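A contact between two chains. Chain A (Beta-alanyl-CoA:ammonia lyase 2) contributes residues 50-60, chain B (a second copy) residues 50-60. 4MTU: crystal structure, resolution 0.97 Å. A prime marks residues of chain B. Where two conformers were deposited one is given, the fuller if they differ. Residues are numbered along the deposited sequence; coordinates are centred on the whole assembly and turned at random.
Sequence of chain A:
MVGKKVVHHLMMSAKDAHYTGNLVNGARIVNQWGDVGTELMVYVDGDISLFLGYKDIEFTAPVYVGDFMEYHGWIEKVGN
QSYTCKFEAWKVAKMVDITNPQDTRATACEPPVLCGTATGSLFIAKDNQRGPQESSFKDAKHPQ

Chain A (50-60) LFLGYKDIEFT
Chain B 50-60: LFLGYKDIEFT

Two-fold symmetric interfaces often let one segment pair with its own copy, so that contacts between different residues occur twice and self-contacts once, across the axis; residues 50-60 of this lyase are a compact example. In each chain a strand from Leu50 to about Tyr54 turns a corner at Lys55 (phi/psi -132/143°); Asp56 follows at 65/41°, and the chain continues as a second strand to Phe59. Each first strand runs antiparallel to the partner's second strand, at 165° with axes 4.6 Å apart, and Lys55 CA lies 5.0 Å from Lys55′ CA near the axis.

Backbone hydrogen bonds fix the register. Tyr54 and Ile57′ form the hydrogen-bonded pair: Tyr54 N donates to Ile57′ O at 2.9 Å, while the return bond from Ile57′ N to Tyr54 O, also 2.9 Å, is weak because its angle at hydrogen is only 121°. Farther along, Phe59′ N reaches Leu52 O at 2.9 Å and a nearly straight 171°. Symmetry repeats all three.

Between them, Gly53 faces Glu58′ in a non-hydrogen-bonded pair, CA to CA 4.3 Å. Its phi/psi of 164/-180° calls for glycine, and the partner strand adds a second constraint: Gly53 CA sits 3.0 Å from Ile57′ O. An ideal CB on Gly53 would clash with Ile57′ O at 2.2 Å.

Apolar packing gathers on the sheet face bearing Tyr54 and Ile57. Ile57 (chi1 m, chi2 t) meets its copy, Ile57 CD1 to Ile57′ CD1 at 3.6 Å, and Tyr54 (m, chi2 92°) places CD1 4.2 Å from Ile57′ CD1. The CA-to-CB bond of Phe59′ points toward the opposing strand (chi1 -59°, chi2 -59°); Phe59′ CE2 lies 4.0 Å from Phe51 CD2 and 4.3 Å from Tyr54 CE1, which approaches the Phe59′ ring edge. Phe51 has chi1 -148°, chi2 111°. The stretches bury 663 Å², both sides summed.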

# COMPACT_ATOMS: atom_id res chain seq x y z
N LEU A 50 -11.42 -14.83 -15.20
CA LEU A 50 -11.48 -13.41 -15.51
C LEU A 50 -12.87 -12.96 -14.98
O LEU A 50 -13.90 -13.61 -15.21
CB LEU A 50 -11.32 -13.14 -16.98
CG LEU A 50 -9.94 -13.58 -17.58
CD1 LEU A 50 -10.02 -13.57 -19.12
CD2 LEU A 50 -8.78 -12.78 -17.02
N PHE A 51 -12.93 -11.83 -14.29
CA PHE A 51 -14.20 -11.31 -13.79
C PHE A 51 -14.92 -10.51 -14.91
O PHE A 51 -14.36 -9.57 -15.48
CB PHE A 51 -13.89 -10.47 -12.53
CG PHE A 51 -15.03 -10.53 -11.52
CD1 PHE A 51 -14.76 -11.25 -10.31
CD2 PHE A 51 -16.25 -9.95 -11.69
CE1 PHE A 51 -15.81 -11.36 -9.38
CE2 PHE A 51 -17.29 -10.07 -10.82
CZ PHE A 51 -17.03 -10.78 -9.67
N LEU A 52 -16.13 -10.89 -15.34
CA LEU A 52 -16.89 -10.28 -16.41
C LEU A 52 -17.66 -9.03 -16.02
O LEU A 52 -17.81 -8.09 -16.80
CB LEU A 52 -17.94 -11.24 -17.01
CG LEU A 52 -17.30 -12.46 -17.74
CD1 LEU A 52 -18.42 -13.41 -18.14
CD2 LEU A 52 -16.55 -11.98 -18.97
N GLY A 53 -18.26 -9.05 -14.84
CA GLY A 53 -19.10 -7.90 -14.43
C GLY A 53 -19.97 -8.28 -13.27
O GLY A 53 -19.95 -9.39 -12.71
N TYR A 54 -20.76 -7.26 -12.87
CA TYR A 54 -21.73 -7.37 -11.80
C TYR A 54 -23.05 -6.84 -12.25
O TYR A 54 -23.21 -5.85 -12.92
CB TYR A 54 -21.31 -6.58 -10.59
CG TYR A 54 -20.12 -7.06 -9.78
CD1 TYR A 54 -18.84 -6.60 -10.03
CD2 TYR A 54 -20.27 -7.93 -8.73
CE1 TYR A 54 -17.76 -6.99 -9.31
CE2 TYR A 54 -19.21 -8.34 -7.97
CZ TYR A 54 -17.92 -7.87 -8.25
OH TYR A 54 -16.91 -8.29 -7.47
N LYS A 55 -24.08 -7.31 -11.44
CA LYS A 55 -25.41 -6.68 -11.39
C LYS A 55 -25.83 -6.47 -9.95
O LYS A 55 -25.57 -7.30 -9.05
CB LYS A 55 -26.46 -7.59 -12.09
N ASP A 56 -26.51 -5.34 -9.67
CA ASP A 56 -27.22 -5.15 -8.42
C ASP A 56 -26.19 -5.12 -7.29
O ASP A 56 -26.50 -5.75 -6.27
CB ASP A 56 -28.32 -6.15 -8.21
CG ASP A 56 -29.37 -5.99 -9.30
OD1 ASP A 56 -29.80 -4.85 -9.60
OD2 ASP A 56 -29.71 -7.02 -9.91
N ILE A 57 -25.00 -4.42 -7.50
CA ILE A 57 -24.24 -4.23 -6.26
C ILE A 57 -25.07 -3.28 -5.40
O ILE A 57 -25.45 -2.19 -5.88
CB ILE A 57 -22.86 -3.68 -6.47
CG1 ILE A 57 -21.97 -4.64 -7.28
CG2 ILE A 57 -22.25 -3.30 -5.13
CD1 ILE A 57 -20.63 -4.11 -7.62
N GLU A 58 -25.34 -3.62 -4.15
CA GLU A 58 -25.93 -2.75 -3.19
C GLU A 58 -25.07 -2.65 -1.94
O GLU A 58 -24.66 -3.66 -1.40
CB GLU A 58 -27.31 -3.28 -2.80
CG GLU A 58 -28.27 -3.54 -3.92
N PHE A 59 -24.75 -1.42 -1.56
CA PHE A 59 -23.98 -1.11 -0.37
C PHE A 59 -25.00 -0.67 0.68
O PHE A 59 -25.72 0.33 0.47
CB PHE A 59 -22.95 -0.04 -0.58
CG PHE A 59 -21.89 -0.38 -1.66
CD1 PHE A 59 -21.10 -1.54 -1.53
CD2 PHE A 59 -21.71 0.42 -2.72
CE1 PHE A 59 -20.12 -1.80 -2.50
CE2 PHE A 59 -20.73 0.17 -3.68
CZ PHE A 59 -19.95 -0.95 -3.54
N THR A 60 -25.08 -1.38 1.80
CA THR A 60 -26.22 -1.26 2.70
C THR A 60 -25.86 -0.70 4.07
O THR A 60 -26.80 -0.38 4.80
CB THR A 60 -26.90 -2.64 2.87
OG1 THR A 60 -25.95 -3.56 3.29
CG2 THR A 60 -27.39 -3.17 1.54
N LEU B 50 -22.25 9.29 -0.13
CA LEU B 50 -22.14 7.87 0.20
C LEU B 50 -22.48 7.15 -1.12
O LEU B 50 -23.47 7.47 -1.81
CB LEU B 50 -23.05 7.48 1.33
CG LEU B 50 -22.76 8.20 2.70
CD1 LEU B 50 -23.94 7.98 3.66
CD2 LEU B 50 -21.41 7.81 3.27
N PHE B 51 -21.71 6.13 -1.48
CA PHE B 51 -21.99 5.35 -2.69
C PHE B 51 -23.05 4.26 -2.38
O PHE B 51 -22.87 3.45 -1.48
CB PHE B 51 -20.65 4.78 -3.19
CG PHE B 51 -20.63 4.67 -4.72
CD1 PHE B 51 -19.76 5.57 -5.41
CD2 PHE B 51 -21.36 3.76 -5.43
CE1 PHE B 51 -19.75 5.51 -6.81
CE2 PHE B 51 -21.39 3.71 -6.79
CZ PHE B 51 -20.58 4.60 -7.45
N LEU B 52 -24.22 4.25 -3.04
CA LEU B 52 -25.32 3.34 -2.81
C LEU B 52 -25.18 1.98 -3.48
O LEU B 52 -25.59 0.95 -2.97
CB LEU B 52 -26.67 3.90 -3.31
CG LEU B 52 -27.14 5.14 -2.49
CD1 LEU B 52 -28.38 5.71 -3.17
CD2 LEU B 52 -27.45 4.74 -1.07
N GLY B 53 -24.68 1.99 -4.72
CA GLY B 53 -24.60 0.71 -5.47
C GLY B 53 -24.38 0.99 -6.92
O GLY B 53 -24.25 2.11 -7.42
N TYR B 54 -24.30 -0.15 -7.65
CA TYR B 54 -24.15 -0.18 -9.09
C TYR B 54 -25.16 -1.09 -9.70
O TYR B 54 -25.49 -2.16 -9.25
CB TYR B 54 -22.78 -0.67 -9.49
CG TYR B 54 -21.58 0.20 -9.21
CD1 TYR B 54 -20.85 0.07 -8.04
CD2 TYR B 54 -21.13 1.12 -10.12
CE1 TYR B 54 -19.75 0.82 -7.77
CE2 TYR B 54 -20.02 1.88 -9.90
CZ TYR B 54 -19.30 1.75 -8.70
OH TYR B 54 -18.21 2.51 -8.52
N LYS B 55 -25.32 -0.82 -11.05
CA LYS B 55 -25.95 -1.77 -12.00
C LYS B 55 -25.08 -1.91 -13.24
O LYS B 55 -24.48 -0.94 -13.74
CB LYS B 55 -27.35 -1.26 -12.41
N ASP B 56 -25.00 -3.13 -13.79
CA ASP B 56 -24.47 -3.35 -15.11
C ASP B 56 -22.98 -2.97 -15.10
O ASP B 56 -22.59 -2.33 -16.08
CB ASP B 56 -25.26 -2.66 -16.19
CG ASP B 56 -26.67 -3.23 -16.22
OD1 ASP B 56 -26.85 -4.47 -16.20
OD2 ASP B 56 -27.61 -2.41 -16.19
N ILE B 57 -22.22 -3.34 -14.00
CA ILE B 57 -20.78 -3.17 -14.24
C ILE B 57 -20.41 -4.20 -15.31
O ILE B 57 -20.71 -5.41 -15.13
CB ILE B 57 -19.93 -3.36 -13.01
CG1 ILE B 57 -20.23 -2.30 -11.94
CG2 ILE B 57 -18.47 -3.40 -13.41
CD1 ILE B 57 -19.51 -2.49 -10.66
N GLU B 58 -19.75 -3.80 -16.38
CA GLU B 58 -19.17 -4.67 -17.34
C GLU B 58 -17.68 -4.38 -17.53
O GLU B 58 -17.30 -3.25 -17.71
CB GLU B 58 -19.88 -4.48 -18.68
CG GLU B 58 -21.37 -4.63 -18.68
N PHE B 59 -16.88 -5.43 -17.39
CA PHE B 59 -15.45 -5.37 -17.58
C PHE B 59 -15.18 -5.94 -18.98
O PHE B 59 -15.51 -7.12 -19.24
CB PHE B 59 -14.67 -6.15 -16.55
CG PHE B 59 -14.91 -5.67 -15.09
CD1 PHE B 59 -14.62 -4.34 -14.74
CD2 PHE B 59 -15.36 -6.52 -14.16
CE1 PHE B 59 -14.80 -3.95 -13.40
CE2 PHE B 59 -15.53 -6.14 -12.83
CZ PHE B 59 -15.24 -4.83 -12.48
N THR B 60 -14.60 -5.15 -19.87
CA THR B 60 -14.60 -5.46 -21.29
C THR B 60 -13.23 -5.73 -21.87
O THR B 60 -13.18 -6.20 -23.01
CB THR B 60 -15.27 -4.30 -22.07
OG1 THR B 60 -14.61 -3.12 -21.76
CG2 THR B 60 -16.69 -4.08 -21.62